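Local atomic coordinates of succinate dehydrogenase subunit A (Mycolicibacterium smegmatis, PDB entry 7D6V), a protein that probably catalyses, as the FAD-carrying flavoprotein subunit of a membrane-bound complex, the oxidation of succinate that feeds electrons to the respiratory quinone pool. Residues H7-V12 and G31-V36; M58-T63 and D113-Q118; R511-K516 and V546-A551. One frame throughout, in Å; residues are numbered along the deposited sequence.

Interaction 1 (H7-V12 and G31-V36); sequences HSYDVV and GLRVAV
Tyr9 and Arg33 stack just ahead of the point where strands 11-14 and 34-37 pair in parallel, the two strands of a beta-alpha-beta unit closed by helix 18-30, as in the Rossmann-type FAD-binding fold. Traced outward, Arg33 starts with CB beside Tyr9 CD1, at 3.8 Å. CG follows on the Asp10 side, 3.9 Å from OD2. A bend at chi3 (57°) places NE, which makes a weak hydrogen bond to Ala164 O. The guanidinium lies flat against the tyrosine, planes 19° apart, offset to the CD1/CE1 side: NH2 is over the ring face, NH1 beyond the rim, 3.4 Å from Tyr9 CE1. At the tip, NH2 reaches the carbonyl O of Ser8 near the guanidinium plane, but the bond is weak because its N-H is poorly directed. Across the ring, Ala35 CB sits over the other face in a CH-pi contact, 3.8 Å from the centroid, so the phenol ring is held between the two residues.

The backbone is tied on from here. Ala35 N donates to Val11 O at 3.1 Å, and Asp10 N donates to Arg33 O at 3.0 Å. Val11 and Val34 lie side by side on one sheet face, where they meet through their methyls. Asp10 divides its carboxylate: OD1 forms a salt bridge with Arg453, while OD2 accepts an almost straight bond from Arg33 N on its anti side, 3.2 Å long.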
loop_
_atom_site.group_PDB
_atom_site.type_symbol
_atom_site.label_atom_id
_atom_site.label_comp_id
_atom_site.label_asym_id
_atom_site.label_seq_id
_atom_site.Cartn_x
_atom_site.Cartn_y
_atom_site.Cartn_z
ATOM N N HIS A 7 -13.751 -15.259 25.373
ATOM C CA HIS A 7 -14.352 -15.736 24.138
ATOM C C HIS A 7 -14.057 -17.218 23.972
ATOM O O HIS A 7 -13.021 -17.714 24.420
ATOM C CB HIS A 7 -13.833 -14.962 22.927
ATOM C CG HIS A 7 -14.052 -13.486 23.017
ATOM N ND1 HIS A 7 -15.274 -12.898 22.773
ATOM C CD2 HIS A 7 -13.204 -12.477 23.323
ATOM C CE1 HIS A 7 -15.171 -11.591 22.928
ATOM N NE2 HIS A 7 -13.924 -11.309 23.261
ATOM N N SER A 8 -14.980 -17.925 23.326
ATOM C CA SER A 8 -14.870 -19.362 23.115
ATOM C C SER A 8 -14.902 -19.645 21.621
ATOM O O SER A 8 -15.845 -19.245 20.932
ATOM C CB SER A 8 -15.998 -20.106 23.828
ATOM O OG SER A 8 -15.791 -21.504 23.786
ATOM N N TYR A 9 -13.874 -20.331 21.125
ATOM C CA TYR A 9 -13.754 -20.649 19.711
ATOM C C TYR A 9 -13.166 -22.044 19.559
ATOM O O TYR A 9 -12.766 -22.683 20.533
ATOM C CB TYR A 9 -12.895 -19.618 18.973
ATOM C CG TYR A 9 -13.583 -18.291 18.785
ATOM C CD1 TYR A 9 -14.406 -18.065 17.695
ATOM C CD2 TYR A 9 -13.422 -17.268 19.707
ATOM C CE1 TYR A 9 -15.041 -16.857 17.523
ATOM C CE2 TYR A 9 -14.054 -16.059 19.545
ATOM C CZ TYR A 9 -14.862 -15.857 18.452
ATOM O OH TYR A 9 -15.494 -14.650 18.286
ATOM N N ASP A 10 -13.131 -22.520 18.316
ATOM C CA ASP A 10 -12.516 -23.806 18.008
ATOM C C ASP A 10 -11.023 -23.676 17.742
ATOM O O ASP A 10 -10.243 -24.538 18.156
ATOM C CB ASP A 10 -13.198 -24.445 16.798
ATOM C CG ASP A 10 -14.583 -24.962 17.112
ATOM O OD1 ASP A 10 -14.776 -25.529 18.206
ATOM O OD2 ASP A 10 -15.482 -24.805 16.261
ATOM N N VAL A 11 -10.613 -22.620 17.049
ATOM C CA VAL A 11 -9.214 -22.378 16.736
ATOM C C VAL A 11 -8.971 -20.877 16.777
ATOM O O VAL A 11 -9.840 -20.077 16.423
ATOM C CB VAL A 11 -8.822 -22.980 15.363
ATOM C CG1 VAL A 11 -9.606 -22.328 14.243
ATOM C CG2 VAL A 11 -7.326 -22.862 15.119
ATOM N N VAL A 12 -7.786 -20.495 17.247
ATOM C CA VAL A 12 -7.347 -19.107 17.250
ATOM C C VAL A 12 -6.107 -19.001 16.379
ATOM O O VAL A 12 -5.122 -19.713 16.604
ATOM C CB VAL A 12 -7.064 -18.599 18.676
ATOM C CG1 VAL A 12 -6.484 -17.199 18.634
ATOM C CG2 VAL A 12 -8.331 -18.610 19.502
ATOM N N GLY A 31 -15.194 -26.059 8.566
ATOM C CA GLY A 31 -16.343 -25.863 9.424
ATOM C C GLY A 31 -15.907 -25.716 10.862
ATOM O O GLY A 31 -15.772 -26.707 11.581
ATOM N N LEU A 32 -15.747 -24.475 11.305
ATOM C CA LEU A 32 -15.110 -24.161 12.574
ATOM C C LEU A 32 -15.408 -22.712 12.904
ATOM O O LEU A 32 -15.606 -21.890 12.007
ATOM C CB LEU A 32 -13.591 -24.373 12.525
ATOM C CG LEU A 32 -12.965 -25.760 12.649
ATOM C CD1 LEU A 32 -11.458 -25.641 12.775
ATOM C CD2 LEU A 32 -13.529 -26.493 13.838
ATOM N N ARG A 33 -15.433 -22.411 14.195
ATOM C CA ARG A 33 -15.458 -21.033 14.659
ATOM C C ARG A 33 -14.022 -20.570 14.854
ATOM O O ARG A 33 -13.301 -21.114 15.696
ATOM C CB ARG A 33 -16.253 -20.906 15.955
ATOM C CG ARG A 33 -17.631 -21.524 15.893
ATOM C CD ARG A 33 -18.488 -21.029 17.037
ATOM N NE ARG A 33 -18.598 -19.574 17.039
ATOM C CZ ARG A 33 -18.232 -18.796 18.052
ATOM N NH1 ARG A 33 -18.374 -17.482 17.965
ATOM N NH2 ARG A 33 -17.726 -19.333 19.153
ATOM N N VAL A 34 -13.611 -19.571 14.081
ATOM C CA VAL A 34 -12.225 -19.127 14.023
ATOM C C VAL A 34 -12.146 -17.697 14.530
ATOM O O VAL A 34 -12.938 -16.842 14.120
ATOM C CB VAL A 34 -11.660 -19.226 12.595
ATOM C CG1 VAL A 34 -10.159 -19.012 12.599
ATOM C CG2 VAL A 34 -12.005 -20.565 11.984
ATOM N N ALA A 35 -11.192 -17.441 15.418
ATOM C CA ALA A 35 -10.873 -16.100 15.881
ATOM C C ALA A 35 -9.553 -15.670 15.260
ATOM O O ALA A 35 -8.582 -16.432 15.273
ATOM C CB ALA A 35 -10.788 -16.049 17.407
ATOM N N VAL A 36 -9.521 -14.464 14.709
ATOM C CA VAL A 36 -8.335 -13.925 14.055
ATOM C C VAL A 36 -7.823 -12.792 14.930
ATOM O O VAL A 36 -8.508 -11.778 15.107
ATOM C CB VAL A 36 -8.643 -13.422 12.640
ATOM C CG1 VAL A 36 -7.413 -12.783 12.020
ATOM C CG2 VAL A 36 -9.194 -14.525 11.783
#

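Interaction 2 (M58-T63 and D113-Q118); sequences MRNVNT and DGKISQ
Asn60 meets Ile116 and Gln118 where two loops cross, their touching parts running 82° apart. Hydrogen bonding comes first, and both side-chain amides serve the main chain of the other loop. Asn60 ND2 donates to the carbonyl O of Ile116 at 2.9 Å; it arrives in the carbonyl plane on a lone pair, although the oxygen is tilted out of the asparagine amide plane. In return, Gln118 OE1 faces two successive backbone N-H groups. It lies 3.1 Å from Asn60 N and 3.5 Å from Val61 N, both weak bonds, so the grip on this oxygen is shared. The other end of the glutamine amide, NE2, makes a weak bond to Arg128 O. The glutamine chain is extended beyond CG (chi2 175°), which carries CD toward the backbone at Asn60.

Apolar and mixed contacts close the remainder. The methionine chain of Met58 bends at chi3 (-57°), which places CE 3.8 Å from Ile116 CG2 and 3.4 Å from Gln118 NE2. Pro95, Val98 and Trp99 of helix 84-102 also pack on Met58. Val61 CG2 touches Gln118 CB at 3.8 Å, the two side chains lying alongside but running in opposite directions. The Lys115 chain passes obliquely across the Asn60 amide, with CD 3.6 Å from Asn60 OD1.

Lys115 also packs on Arg130 of the neighbouring iron-sulfur subunit, whose backbone is hydrogen-bonded to Gly114. The arrangement is thus a loop-to-loop junction of the FAD-binding domain, built on amide-to-backbone bonds, at the flavoprotein/iron-sulfur subunit interface of a succinate dehydrogenase.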
loop_
_atom_site.group_PDB
_atom_site.type_symbol
_atom_site.label_atom_id
_atom_site.label_comp_id
_atom_site.label_asym_id
_atom_site.label_seq_id
_atom_site.Cartn_x
_atom_site.Cartn_y
_atom_site.Cartn_z
ATOM N N MET A 58 3.651 -23.152 -12.488
ATOM C CA MET A 58 2.438 -23.124 -13.295
ATOM C C MET A 58 2.706 -23.388 -14.770
ATOM O O MET A 58 1.774 -23.754 -15.493
ATOM C CB MET A 58 1.730 -21.780 -13.126
ATOM C CG MET A 58 1.117 -21.585 -11.752
ATOM S SD MET A 58 0.159 -20.071 -11.589
ATOM C CE MET A 58 1.379 -18.848 -12.039
ATOM N N ARG A 59 3.948 -23.204 -15.225
ATOM C CA ARG A 59 4.373 -23.485 -16.597
ATOM C C ARG A 59 3.715 -22.559 -17.614
ATOM O O ARG A 59 3.566 -22.919 -18.782
ATOM C CB ARG A 59 4.122 -24.948 -16.979
ATOM C CG ARG A 59 4.822 -25.949 -16.087
ATOM C CD ARG A 59 4.123 -27.292 -16.111
ATOM N NE ARG A 59 4.441 -28.056 -17.312
ATOM C CZ ARG A 59 3.536 -28.662 -18.073
ATOM N NH1 ARG A 59 2.251 -28.592 -17.760
ATOM N NH2 ARG A 59 3.914 -29.336 -19.148
ATOM N N ASN A 60 3.325 -21.358 -17.188
ATOM C CA ASN A 60 2.644 -20.437 -18.092
ATOM C C ASN A 60 3.601 -19.857 -19.124
ATOM O O ASN A 60 3.232 -19.688 -20.292
ATOM C CB ASN A 60 1.978 -19.315 -17.299
ATOM C CG ASN A 60 0.843 -19.807 -16.442
ATOM O OD1 ASN A 60 0.303 -20.887 -16.667
ATOM N ND2 ASN A 60 0.472 -19.017 -15.447
ATOM N N VAL A 61 4.827 -19.540 -18.715
ATOM C CA VAL A 61 5.782 -18.925 -19.631
ATOM C C VAL A 61 6.432 -19.980 -20.516
ATOM O O VAL A 61 6.345 -19.917 -21.747
ATOM C CB VAL A 61 6.832 -18.111 -18.852
ATOM C CG1 VAL A 61 7.972 -17.709 -19.768
ATOM C CG2 VAL A 61 6.188 -16.886 -18.232
ATOM N N ASN A 62 7.088 -20.964 -19.909
ATOM C CA ASN A 62 7.568 -22.120 -20.649
ATOM C C ASN A 62 7.158 -23.397 -19.932
ATOM O O ASN A 62 7.072 -23.444 -18.702
ATOM C CB ASN A 62 9.092 -22.091 -20.864
ATOM C CG ASN A 62 9.872 -22.317 -19.596
ATOM O OD1 ASN A 62 9.410 -22.007 -18.501
ATOM N ND2 ASN A 62 11.063 -22.880 -19.736
ATOM N N THR A 63 6.909 -24.434 -20.724
ATOM C CA THR A 63 6.285 -25.660 -20.251
ATOM C C THR A 63 7.282 -26.719 -19.808
ATOM O O THR A 63 6.861 -27.813 -19.417
ATOM C CB THR A 63 5.384 -26.235 -21.345
ATOM O OG1 THR A 63 6.193 -26.726 -22.420
ATOM C CG2 THR A 63 4.452 -25.164 -21.871
ATOM N N ASP A 113 -1.570 -15.233 -23.839
ATOM C CA ASP A 113 -2.634 -16.227 -23.839
ATOM C C ASP A 113 -3.708 -15.946 -22.801
ATOM O O ASP A 113 -4.723 -16.648 -22.781
ATOM C CB ASP A 113 -2.064 -17.623 -23.583
ATOM C CG ASP A 113 -0.865 -17.931 -24.446
ATOM O OD1 ASP A 113 -0.899 -17.610 -25.652
ATOM O OD2 ASP A 113 0.111 -18.499 -23.915
ATOM N N GLY A 114 -3.510 -14.954 -21.941
ATOM C CA GLY A 114 -4.453 -14.678 -20.881
ATOM C C GLY A 114 -4.202 -15.423 -19.595
ATOM O O GLY A 114 -5.119 -15.534 -18.774
ATOM N N LYS A 115 -2.999 -15.945 -19.393
ATOM C CA LYS A 115 -2.635 -16.642 -18.173
ATOM C C LYS A 115 -1.889 -15.694 -17.241
ATOM O O LYS A 115 -1.686 -14.517 -17.537
ATOM C CB LYS A 115 -1.793 -17.877 -18.491
ATOM C CG LYS A 115 -2.385 -18.774 -19.549
ATOM C CD LYS A 115 -1.685 -20.114 -19.578
ATOM C CE LYS A 115 -2.303 -21.027 -20.616
ATOM N NZ LYS A 115 -2.064 -22.461 -20.313
ATOM N N ILE A 116 -1.475 -16.217 -16.095
ATOM C CA ILE A 116 -0.733 -15.428 -15.120
ATOM C C ILE A 116 0.710 -15.290 -15.585
ATOM O O ILE A 116 1.351 -16.276 -15.966
ATOM C CB ILE A 116 -0.813 -16.069 -13.726
ATOM C CG1 ILE A 116 -2.256 -16.069 -13.222
ATOM C CG2 ILE A 116 0.069 -15.329 -12.750
ATOM C CD1 ILE A 116 -2.420 -16.659 -11.846
ATOM N N SER A 117 1.221 -14.062 -15.564
ATOM C CA SER A 117 2.585 -13.791 -15.994
ATOM C C SER A 117 3.581 -14.205 -14.918
ATOM O O SER A 117 3.332 -14.038 -13.721
ATOM C CB SER A 117 2.747 -12.308 -16.320
ATOM O OG SER A 117 3.989 -12.054 -16.947
ATOM N N GLN A 118 4.718 -14.745 -15.353
ATOM C CA GLN A 118 5.762 -15.228 -14.458
ATOM C C GLN A 118 7.095 -14.611 -14.851
ATOM O O GLN A 118 7.446 -14.591 -16.034
ATOM C CB GLN A 118 5.853 -16.756 -14.496
ATOM C CG GLN A 118 4.608 -17.460 -13.991
ATOM C CD GLN A 118 4.681 -18.962 -14.145
ATOM O OE1 GLN A 118 4.840 -19.476 -15.247
ATOM N NE2 GLN A 118 4.563 -19.676 -13.036
#

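Interaction 3 (R511-K516 and V546-A551); sequences RLQELK and VSECVA
Lys516 and Glu548 form the salt bridge between helices 502-518 and 532-556, where the axes approach to 10.8 Å. Lys516 has CG between the backbone N and the carbonyl carbon (chi1 76°), and its chain bends at chi3. NZ then ends 3.1 Å from Glu548 OE2. Glu548 responds with a different shape: CG is anti to the backbone N (chi1 -163°), and the chain stays extended, sending the carboxylate out from its helix. The two side chains cross at about a right angle, and NZ meets OE2 from above the carboxylate plane.

The charges nearby are mixed. Asp594 OD1 lies close to OE2, while Lys552 offers OE1 a long, weak ion pair. Lys516 may therefore offset some of the repulsion between the two acids around this buried glutamate. The Gln513 chain is bent at chi2; its NE2 is 4.1 Å from Glu548 OE1, near but not bonded, with amide and carboxylate planes nearly perpendicular.

One turn before Lys516, Leu512 supplies the apolar part. Its CD1 branch rests on the opposing backbone, 3.9 Å from both Ser547 O and Glu548 N, and lies 4.3 Å from Ala551 CB. The other branch, CD2, approaches Ser547 CB at 4.0 Å, while Ser547 OG turns back to bond Met543 O in its own helix.

The N-to-C directions are 169° apart. Leu515 and Arg511 pack on helix 481-495 as well, consistent with the antiparallel helical bundle of the C-terminal domain in fumarate reductase/succinate dehydrogenase flavoproteins.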
loop_
_atom_site.group_PDB
_atom_site.type_symbol
_atom_site.label_atom_id
_atom_site.label_comp_id
_atom_site.label_asym_id
_atom_site.label_seq_id
_atom_site.Cartn_x
_atom_site.Cartn_y
_atom_site.Cartn_z
ATOM N N ARG A 511 26.662 -10.368 27.667
ATOM C CA ARG A 511 25.930 -9.128 27.878
ATOM C C ARG A 511 24.425 -9.302 27.723
ATOM O O ARG A 511 23.669 -8.476 28.238
ATOM C CB ARG A 511 26.439 -8.029 26.942
ATOM C CG ARG A 511 26.314 -8.313 25.471
ATOM C CD ARG A 511 26.657 -7.069 24.669
ATOM N NE ARG A 511 28.034 -6.625 24.872
ATOM C CZ ARG A 511 28.678 -5.791 24.059
ATOM N NH1 ARG A 511 28.072 -5.307 22.985
ATOM N NH2 ARG A 511 29.928 -5.440 24.319
ATOM N N LEU A 512 23.967 -10.375 27.074
ATOM C CA LEU A 512 22.547 -10.702 27.114
ATOM C C LEU A 512 22.115 -11.092 28.518
ATOM O O LEU A 512 20.997 -10.772 28.932
ATOM C CB LEU A 512 22.231 -11.834 26.137
ATOM C CG LEU A 512 21.886 -11.468 24.694
ATOM C CD1 LEU A 512 21.801 -12.716 23.837
ATOM C CD2 LEU A 512 20.586 -10.700 24.634
ATOM N N GLN A 513 22.983 -11.785 29.257
ATOM C CA GLN A 513 22.669 -12.082 30.653
ATOM C C GLN A 513 22.500 -10.803 31.472
ATOM O O GLN A 513 21.532 -10.664 32.230
ATOM C CB GLN A 513 23.751 -12.973 31.260
ATOM C CG GLN A 513 23.736 -14.400 30.744
ATOM C CD GLN A 513 22.548 -15.190 31.261
ATOM O OE1 GLN A 513 22.297 -15.238 32.465
ATOM N NE2 GLN A 513 21.810 -15.813 30.351
ATOM N N GLU A 514 23.421 -9.849 31.314
ATOM C CA GLU A 514 23.298 -8.571 32.011
ATOM C C GLU A 514 22.044 -7.825 31.579
ATOM O O GLU A 514 21.365 -7.200 32.400
ATOM C CB GLU A 514 24.534 -7.709 31.756
ATOM C CG GLU A 514 25.818 -8.256 32.346
ATOM C CD GLU A 514 25.811 -8.259 33.860
ATOM O OE1 GLU A 514 25.174 -7.366 34.455
ATOM O OE2 GLU A 514 26.445 -9.153 34.458
ATOM N N LEU A 515 21.729 -7.873 30.287
ATOM C CA LEU A 515 20.589 -7.135 29.766
ATOM C C LEU A 515 19.279 -7.705 30.295
ATOM O O LEU A 515 18.366 -6.954 30.660
ATOM C CB LEU A 515 20.643 -7.173 28.242
ATOM C CG LEU A 515 19.701 -6.361 27.371
ATOM C CD1 LEU A 515 19.944 -4.888 27.598
ATOM C CD2 LEU A 515 19.970 -6.724 25.937
ATOM N N LYS A 516 19.177 -9.031 30.385
ATOM C CA LYS A 516 17.978 -9.635 30.951
ATOM C C LYS A 516 17.918 -9.492 32.465
ATOM O O LYS A 516 16.822 -9.548 33.032
ATOM C CB LYS A 516 17.881 -11.110 30.554
ATOM C CG LYS A 516 18.801 -12.037 31.312
ATOM C CD LYS A 516 18.955 -13.365 30.589
ATOM C CE LYS A 516 17.759 -14.263 30.818
ATOM N NZ LYS A 516 18.014 -15.643 30.320
ATOM N N VAL A 546 14.417 -14.776 22.197
ATOM C CA VAL A 546 14.793 -15.133 20.833
ATOM C C VAL A 546 16.260 -14.812 20.577
ATOM O O VAL A 546 16.963 -15.566 19.894
ATOM C CB VAL A 546 13.864 -14.430 19.828
ATOM C CG1 VAL A 546 14.409 -14.549 18.420
ATOM C CG2 VAL A 546 12.470 -15.024 19.904
ATOM N N SER A 547 16.751 -13.693 21.119
ATOM C CA SER A 547 18.157 -13.347 20.952
ATOM C C SER A 547 19.064 -14.376 21.612
ATOM O O SER A 547 20.095 -14.757 21.045
ATOM C CB SER A 547 18.424 -11.955 21.518
ATOM O OG SER A 547 17.529 -11.007 20.970
ATOM N N GLU A 548 18.701 -14.835 22.813
ATOM C CA GLU A 548 19.491 -15.879 23.458
ATOM C C GLU A 548 19.520 -17.146 22.613
ATOM O O GLU A 548 20.579 -17.769 22.446
ATOM C CB GLU A 548 18.937 -16.177 24.851
ATOM C CG GLU A 548 19.894 -16.940 25.752
ATOM C CD GLU A 548 19.266 -17.321 27.080
ATOM O OE1 GLU A 548 19.793 -18.234 27.750
ATOM O OE2 GLU A 548 18.245 -16.707 27.458
ATOM N N CYS A 549 18.368 -17.535 22.060
ATOM C CA CYS A 549 18.322 -18.728 21.219
ATOM C C CYS A 549 19.223 -18.580 19.997
ATOM O O CYS A 549 19.992 -19.490 19.658
ATOM C CB CYS A 549 16.882 -19.011 20.790
ATOM S SG CYS A 549 15.917 -19.939 21.984
ATOM N N VAL A 550 19.138 -17.430 19.326
ATOM C CA VAL A 550 19.931 -17.200 18.120
ATOM C C VAL A 550 21.418 -17.245 18.444
ATOM O O VAL A 550 22.209 -17.877 17.731
ATOM C CB VAL A 550 19.538 -15.861 17.468
ATOM C CG1 VAL A 550 20.517 -15.499 16.371
ATOM C CG2 VAL A 550 18.133 -15.938 16.911
ATOM N N ALA A 551 21.822 -16.580 19.530
ATOM C CA ALA A 551 23.234 -16.541 19.886
ATOM C C ALA A 551 23.762 -17.927 20.235
ATOM O O ALA A 551 24.867 -18.298 19.822
ATOM C CB ALA A 551 23.454 -15.575 21.047
#

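The three contacts follow one another along the chain without interleaving. Interactions 1 and 2 belong to the FAD-binding domain, yet their centres are 38 Å apart: the first joins neighbouring strands of the five-stranded parallel sheet, the second ties two loops beside the iron-sulfur subunit. Interaction 3 pairs helices 502-518 and 532-556 in the C-terminal region, its centre 35 Å from that of interaction 1 and 47 Å from that of interaction 2, on the opposite side of the chain's centre from the latter. None touches another; the nearest atoms of any two are at least about 19 Å apart. They lie in separate parts of the subunit: nucleotide-binding sheet, loops facing the iron-sulfur subunit and C-terminal helices.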